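Local coordinates for protein N-acetyl-beta-D glucosaminidase (Rhizomucor miehei CAU432, PDB 4ZM6) that probably removes N-acetylglucosamine units as a family 3 beta-N-acetylglucosaminidase and carries an acetyl-CoA-binding, GCN5-related glucosamine N-acetyltransferase region, at residues Y739-V753 and A765-R779. Sequence-based numbering, arbitrary orientation.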
loop_
_atom_site.group_PDB
_atom_site.type_symbol
_atom_site.label_atom_id
_atom_site.label_comp_id
_atom_site.label_asym_id
_atom_site.label_seq_id
_atom_site.Cartn_x
_atom_site.Cartn_y
_atom_site.Cartn_z
ATOM N N TYR A 739 13.665 -5.665 -32.245
ATOM C CA TYR A 739 13.314 -6.542 -33.354
ATOM C C TYR A 739 12.241 -7.533 -32.897
ATOM O O TYR A 739 11.248 -7.739 -33.594
ATOM C CB TYR A 739 14.555 -7.275 -33.879
ATOM C CG TYR A 739 15.440 -6.438 -34.792
ATOM C CD1 TYR A 739 16.444 -5.617 -34.281
ATOM C CD2 TYR A 739 15.275 -6.482 -36.170
ATOM C CE1 TYR A 739 17.252 -4.861 -35.123
ATOM C CE2 TYR A 739 16.073 -5.736 -37.019
ATOM C CZ TYR A 739 17.063 -4.929 -36.498
ATOM O OH TYR A 739 17.846 -4.193 -37.366
ATOM N N GLN A 740 12.434 -8.113 -31.714
ATOM C CA GLN A 740 11.454 -9.033 -31.123
ATOM C C GLN A 740 10.083 -8.389 -30.907
ATOM O O GLN A 740 9.047 -9.045 -31.052
ATOM C CB GLN A 740 11.963 -9.573 -29.784
ATOM C CG GLN A 740 13.051 -10.625 -29.915
ATOM C CD GLN A 740 13.587 -11.087 -28.575
ATOM O OE1 GLN A 740 13.524 -10.357 -27.589
ATOM N NE2 GLN A 740 14.123 -12.304 -28.534
ATOM N N HIS A 741 10.082 -7.113 -30.544
ATOM C CA HIS A 741 8.841 -6.405 -30.264
ATOM C C HIS A 741 8.009 -6.276 -31.543
ATOM O O HIS A 741 6.798 -6.514 -31.532
ATOM C CB HIS A 741 9.148 -5.042 -29.641
ATOM C CG HIS A 741 7.997 -4.092 -29.647
ATOM N ND1 HIS A 741 7.593 -3.429 -30.785
ATOM C CD2 HIS A 741 7.183 -3.668 -28.656
ATOM C CE1 HIS A 741 6.573 -2.642 -30.499
ATOM N NE2 HIS A 741 6.304 -2.766 -29.212
ATOM N N HIS A 742 8.675 -5.916 -32.639
ATOM C CA HIS A 742 8.020 -5.791 -33.941
ATOM C C HIS A 742 7.522 -7.149 -34.455
ATOM O O HIS A 742 6.405 -7.256 -34.959
ATOM C CB HIS A 742 8.960 -5.156 -34.968
ATOM C CG HIS A 742 9.544 -3.849 -34.528
ATOM N ND1 HIS A 742 8.857 -2.951 -33.741
ATOM C CD2 HIS A 742 10.748 -3.281 -34.779
ATOM C CE1 HIS A 742 9.611 -1.891 -33.518
ATOM N NE2 HIS A 742 10.763 -2.065 -34.139
ATOM N N VAL A 743 8.340 -8.188 -34.313
ATOM C CA VAL A 743 7.928 -9.526 -34.723
ATOM C C VAL A 743 6.646 -9.953 -34.008
ATOM O O VAL A 743 5.792 -10.594 -34.621
ATOM C CB VAL A 743 9.049 -10.567 -34.499
ATOM C CG1 VAL A 743 8.508 -11.991 -34.569
ATOM C CG2 VAL A 743 10.149 -10.371 -35.531
ATOM N N GLU A 744 6.500 -9.587 -32.735
ATOM C CA GLU A 744 5.288 -9.920 -31.981
ATOM C C GLU A 744 4.063 -9.302 -32.644
ATOM O O GLU A 744 3.001 -9.920 -32.659
ATOM C CB GLU A 744 5.404 -9.458 -30.528
ATOM C CG GLU A 744 4.343 -10.014 -29.586
ATOM C CD GLU A 744 3.043 -9.235 -29.614
ATOM O OE1 GLU A 744 3.078 -7.989 -29.743
ATOM O OE2 GLU A 744 1.972 -9.875 -29.512
ATOM N N LEU A 745 4.224 -8.098 -33.197
ATOM C CA LEU A 745 3.161 -7.417 -33.947
ATOM C C LEU A 745 2.997 -7.885 -35.406
ATOM O O LEU A 745 2.041 -7.486 -36.078
ATOM C CB LEU A 745 3.413 -5.909 -33.961
ATOM C CG LEU A 745 3.419 -5.148 -32.632
ATOM C CD1 LEU A 745 3.609 -3.666 -32.907
ATOM C CD2 LEU A 745 2.143 -5.373 -31.836
ATOM N N GLY A 746 3.927 -8.701 -35.903
ATOM C CA GLY A 746 3.876 -9.198 -37.279
ATOM C C GLY A 746 4.341 -8.210 -38.336
ATOM O O GLY A 746 3.970 -8.326 -39.500
ATOM N N ASP A 747 5.172 -7.248 -37.949
ATOM C CA ASP A 747 5.698 -6.267 -38.897
ATOM C C ASP A 747 6.974 -6.778 -39.559
ATOM O O ASP A 747 8.042 -6.160 -39.455
ATOM C CB ASP A 747 5.931 -4.910 -38.217
ATOM C CG ASP A 747 4.782 -3.959 -38.414
ATOM O OD1 ASP A 747 3.943 -4.221 -39.301
ATOM O OD2 ASP A 747 4.720 -2.936 -37.696
ATOM N N TYR A 748 6.837 -7.900 -40.265
ATOM C CA TYR A 748 7.954 -8.510 -40.975
ATOM C C TYR A 748 8.371 -7.696 -42.197
ATOM O O TYR A 748 9.533 -7.759 -42.612
ATOM C CB TYR A 748 7.605 -9.931 -41.406
ATOM C CG TYR A 748 7.657 -10.945 -40.291
ATOM C CD1 TYR A 748 8.847 -11.585 -39.973
ATOM C CD2 TYR A 748 6.515 -11.282 -39.568
ATOM C CE1 TYR A 748 8.905 -12.523 -38.961
ATOM C CE2 TYR A 748 6.563 -12.224 -38.552
ATOM C CZ TYR A 748 7.762 -12.838 -38.254
ATOM O OH TYR A 748 7.832 -13.782 -37.253
ATOM N N GLN A 749 7.441 -6.929 -42.767
ATOM C CA GLN A 749 7.753 -6.140 -43.958
ATOM C C GLN A 749 8.686 -4.973 -43.659
ATOM O O GLN A 749 9.255 -4.388 -44.575
ATOM C CB GLN A 749 6.474 -5.667 -44.679
ATOM C CG GLN A 749 5.858 -4.352 -44.209
ATOM C CD GLN A 749 5.222 -4.451 -42.844
ATOM O OE1 GLN A 749 5.468 -5.402 -42.107
ATOM N NE2 GLN A 749 4.401 -3.465 -42.496
ATOM N N ASP A 750 8.840 -4.639 -42.380
ATOM C CA ASP A 750 9.744 -3.579 -41.952
ATOM C C ASP A 750 11.141 -4.097 -41.575
ATOM O O ASP A 750 12.074 -3.310 -41.426
ATOM C CB ASP A 750 9.128 -2.823 -40.769
ATOM C CG ASP A 750 7.966 -1.920 -41.182
ATOM O OD1 ASP A 750 7.859 -1.591 -42.386
ATOM O OD2 ASP A 750 7.159 -1.535 -40.299
ATOM N N LEU A 751 11.295 -5.406 -41.426
ATOM C CA LEU A 751 12.577 -5.972 -41.025
ATOM C C LEU A 751 13.370 -6.358 -42.264
ATOM O O LEU A 751 13.153 -7.418 -42.853
ATOM C CB LEU A 751 12.375 -7.178 -40.108
ATOM C CG LEU A 751 11.364 -6.970 -38.976
ATOM C CD1 LEU A 751 11.347 -8.182 -38.059
ATOM C CD2 LEU A 751 11.658 -5.701 -38.192
ATOM N N ILE A 752 14.278 -5.470 -42.656
ATOM C CA ILE A 752 15.118 -5.661 -43.828
ATOM C C ILE A 752 16.476 -6.197 -43.411
ATOM O O ILE A 752 17.038 -5.777 -42.408
ATOM C CB ILE A 752 15.333 -4.332 -44.577
ATOM C CG1 ILE A 752 13.988 -3.687 -44.914
ATOM C CG2 ILE A 752 16.158 -4.546 -45.841
ATOM C CD1 ILE A 752 13.040 -4.597 -45.671
ATOM N N VAL A 753 16.996 -7.123 -44.203
ATOM C CA VAL A 753 18.314 -7.676 -43.982
ATOM C C VAL A 753 19.097 -7.627 -45.279
ATOM O O VAL A 753 18.511 -7.659 -46.362
ATOM C CB VAL A 753 18.258 -9.139 -43.499
ATOM C CG1 VAL A 753 17.728 -9.210 -42.077
ATOM C CG2 VAL A 753 17.413 -9.997 -44.433
ATOM N N ALA A 765 23.830 -7.931 -42.434
ATOM C CA ALA A 765 23.440 -6.611 -41.972
ATOM C C ALA A 765 21.932 -6.608 -41.787
ATOM O O ALA A 765 21.252 -7.548 -42.218
ATOM C CB ALA A 765 23.857 -5.543 -42.973
ATOM N N SER A 766 21.406 -5.568 -41.146
ATOM C CA SER A 766 19.966 -5.448 -40.968
ATOM C C SER A 766 19.568 -4.048 -40.549
ATOM O O SER A 766 20.398 -3.294 -40.057
ATOM C CB SER A 766 19.468 -6.447 -39.916
ATOM O OG SER A 766 19.447 -5.861 -38.630
ATOM N N LEU A 767 18.296 -3.712 -40.751
ATOM C CA LEU A 767 17.712 -2.497 -40.177
ATOM C C LEU A 767 16.203 -2.610 -40.080
ATOM O O LEU A 767 15.608 -3.524 -40.642
ATOM C CB LEU A 767 18.108 -1.250 -40.975
ATOM C CG LEU A 767 17.597 -1.117 -42.413
ATOM C CD1 LEU A 767 16.124 -0.740 -42.467
ATOM C CD2 LEU A 767 18.421 -0.081 -43.161
ATOM N N ILE A 768 15.598 -1.658 -39.370
ATOM C CA ILE A 768 14.161 -1.644 -39.109
ATOM C C ILE A 768 13.518 -0.450 -39.784
ATOM O O ILE A 768 13.757 0.688 -39.387
ATOM C CB ILE A 768 13.860 -1.556 -37.595
ATOM C CG1 ILE A 768 14.316 -2.831 -36.883
ATOM C CG2 ILE A 768 12.368 -1.343 -37.351
ATOM C CD1 ILE A 768 14.370 -2.691 -35.378
ATOM N N LEU A 769 12.693 -0.720 -40.792
ATOM C CA LEU A 769 11.894 0.315 -41.436
ATOM C C LEU A 769 10.671 0.644 -40.598
ATOM O O LEU A 769 10.290 -0.103 -39.691
ATOM C CB LEU A 769 11.408 -0.136 -42.816
ATOM C CG LEU A 769 12.420 -0.262 -43.949
ATOM C CD1 LEU A 769 11.757 -0.898 -45.160
ATOM C CD2 LEU A 769 12.994 1.099 -44.305
ATOM N N ASN A 770 10.067 1.780 -40.922
ATOM C CA ASN A 770 8.738 2.115 -40.450
ATOM C C ASN A 770 8.099 3.061 -41.456
ATOM O O ASN A 770 8.800 3.838 -42.110
ATOM C CB ASN A 770 8.799 2.751 -39.058
ATOM C CG ASN A 770 9.227 4.205 -39.094
ATOM O OD1 ASN A 770 10.393 4.518 -38.877
ATOM N ND2 ASN A 770 8.284 5.100 -39.377
ATOM N N THR A 771 6.778 2.989 -41.585
ATOM C CA THR A 771 6.054 3.876 -42.482
ATOM C C THR A 771 4.648 4.122 -41.955
ATOM O O THR A 771 3.925 3.180 -41.630
ATOM C CB THR A 771 5.948 3.289 -43.903
ATOM O OG1 THR A 771 7.257 3.022 -44.422
ATOM C CG2 THR A 771 5.227 4.254 -44.833
ATOM N N THR A 772 4.269 5.392 -41.888
ATOM C CA THR A 772 2.939 5.779 -41.462
ATOM C C THR A 772 1.852 5.091 -42.296
ATOM O O THR A 772 1.895 5.113 -43.522
ATOM C CB THR A 772 2.777 7.304 -41.574
ATOM O OG1 THR A 772 3.868 7.946 -40.905
ATOM C CG2 THR A 772 1.448 7.768 -40.973
ATOM N N HIS A 773 0.897 4.474 -41.605
ATOM C CA HIS A 773 -0.219 3.703 -42.197
ATOM C C HIS A 773 0.147 2.350 -42.818
ATOM O O HIS A 773 -0.712 1.696 -43.405
ATOM C CB HIS A 773 -1.007 4.543 -43.203
ATOM C CG HIS A 773 -1.535 5.818 -42.630
ATOM N ND1 HIS A 773 -2.129 5.884 -41.388
ATOM C CD2 HIS A 773 -1.570 7.075 -43.134
ATOM C CE1 HIS A 773 -2.496 7.128 -41.145
ATOM N NE2 HIS A 773 -2.170 7.870 -42.189
ATOM N N VAL A 774 1.397 1.920 -42.676
ATOM C CA VAL A 774 1.823 0.622 -43.185
ATOM C C VAL A 774 2.237 -0.268 -42.019
ATOM O O VAL A 774 1.758 -1.395 -41.885
ATOM C CB VAL A 774 2.978 0.780 -44.188
ATOM C CG1 VAL A 774 3.578 -0.572 -44.562
ATOM C CG2 VAL A 774 2.492 1.522 -45.427
ATOM N N SER A 775 3.128 0.248 -41.179
ATOM C CA SER A 775 3.512 -0.420 -39.942
ATOM C C SER A 775 2.331 -0.528 -38.970
ATOM O O SER A 775 1.381 0.243 -39.050
ATOM C CB SER A 775 4.674 0.341 -39.293
ATOM O OG SER A 775 5.715 0.575 -40.231
ATOM N N HIS A 776 2.416 -1.475 -38.040
ATOM C CA HIS A 776 1.328 -1.757 -37.099
ATOM C C HIS A 776 0.969 -0.505 -36.313
ATOM O O HIS A 776 1.824 0.337 -36.070
ATOM C CB HIS A 776 1.735 -2.885 -36.141
ATOM C CG HIS A 776 0.582 -3.546 -35.448
ATOM N ND1 HIS A 776 0.187 -3.214 -34.171
ATOM C CD2 HIS A 776 -0.245 -4.541 -35.846
ATOM C CE1 HIS A 776 -0.838 -3.965 -33.814
ATOM N NE2 HIS A 776 -1.119 -4.781 -34.812
ATOM N N GLU A 777 -0.293 -0.385 -35.915
ATOM C CA GLU A 777 -0.770 0.813 -35.206
ATOM C C GLU A 777 -0.095 1.041 -33.841
ATOM O O GLU A 777 -0.074 2.165 -33.349
ATOM C CB GLU A 777 -2.297 0.786 -35.042
ATOM C CG GLU A 777 -2.819 -0.290 -34.097
ATOM C CD GLU A 777 -4.318 -0.207 -33.850
ATOM O OE1 GLU A 777 -4.970 0.740 -34.354
ATOM O OE2 GLU A 777 -4.844 -1.097 -33.140
ATOM N N TYR A 778 0.456 -0.017 -33.248
ATOM C CA TYR A 778 1.185 0.084 -31.980
ATOM C C TYR A 778 2.686 0.344 -32.148
ATOM O O TYR A 778 3.450 0.214 -31.191
ATOM C CB TYR A 778 0.966 -1.167 -31.099
ATOM C CG TYR A 778 -0.478 -1.409 -30.687
ATOM C CD1 TYR A 778 -1.373 -0.352 -30.527
ATOM C CD2 TYR A 778 -0.943 -2.698 -30.441
ATOM C CE1 TYR A 778 -2.687 -0.573 -30.156
ATOM C CE2 TYR A 778 -2.260 -2.925 -30.061
ATOM C CZ TYR A 778 -3.124 -1.854 -29.921
ATOM O OH TYR A 778 -4.430 -2.046 -29.547
ATOM N N ARG A 779 3.109 0.718 -33.350
ATOM C CA ARG A 779 4.483 1.137 -33.569
ATOM C C ARG A 779 4.599 2.624 -33.263
ATOM O O ARG A 779 3.870 3.441 -33.827
ATOM C CB ARG A 779 4.918 0.846 -35.006
ATOM C CG ARG A 779 4.966 -0.637 -35.337
ATOM C CD ARG A 779 6.216 -1.313 -34.788
ATOM N NE ARG A 779 7.439 -0.811 -35.417
ATOM C CZ ARG A 779 7.851 -1.115 -36.652
ATOM N NH1 ARG A 779 7.145 -1.923 -37.438
ATOM N NH2 ARG A 779 8.981 -0.590 -37.118
#
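Arg779 reaches between Asp747 and Asp750 and ties the helix-to-strand link 746-750 to the loop beyond strand 763-771, beside the antiparallel hairpin 751-756/763-771 of the C-terminal N-acetyltransferase (GNAT) region. Arg779 NH1 forms salt bridges with both carboxylates, 2.6 Å to Asp747 OD2, met from above the carboxylate plane, and 2.9 Å to Asp750 OD2, on the anti lone pair. Each oxygen takes a second donor: the backbone N of His776 comes straight (174°) onto the syn lone pair of Asp747 OD2, and Ser775 OG lies 2.6 Å from Asp750 OD2 on the syn side. Short acidic side chains suit a link that must receive both a loop amide and a guanidinium. The arginine chain, bent at chi2 and chi3, turns the guanidinium toward helix 736-745, where the His742 ring lies over one of its faces, the planes 35° apart. NH2 bonds to Leu769 O and also pairs with Asp781, while Asp750 OD1 meets Arg826; the two arginines, Arg779 and Arg826, probably favour an ionised Asp750.

Along the hairpin, Ile752 and Leu767 form a hydrogen-bonded pair, and Leu769 N extends the bonding to Asp750 O. Ile752 CG1 packs on Leu769 CD1. On the sheet face bearing Ser766 and Ile768, the helix sets the flat ring of Tyr739 against the branched side chain of Ile768: Ile768 CD1 sits over the centre of the Tyr739 ring, a CH-pi contact 3.5 Å from the centroid and 8° off the normal. The tyrosine's hydroxyl suits this buried place on the sheet face, since Tyr739 OH lies 2.6 Å from Ser766 OG and hydrogen-bonds to Cys799 O.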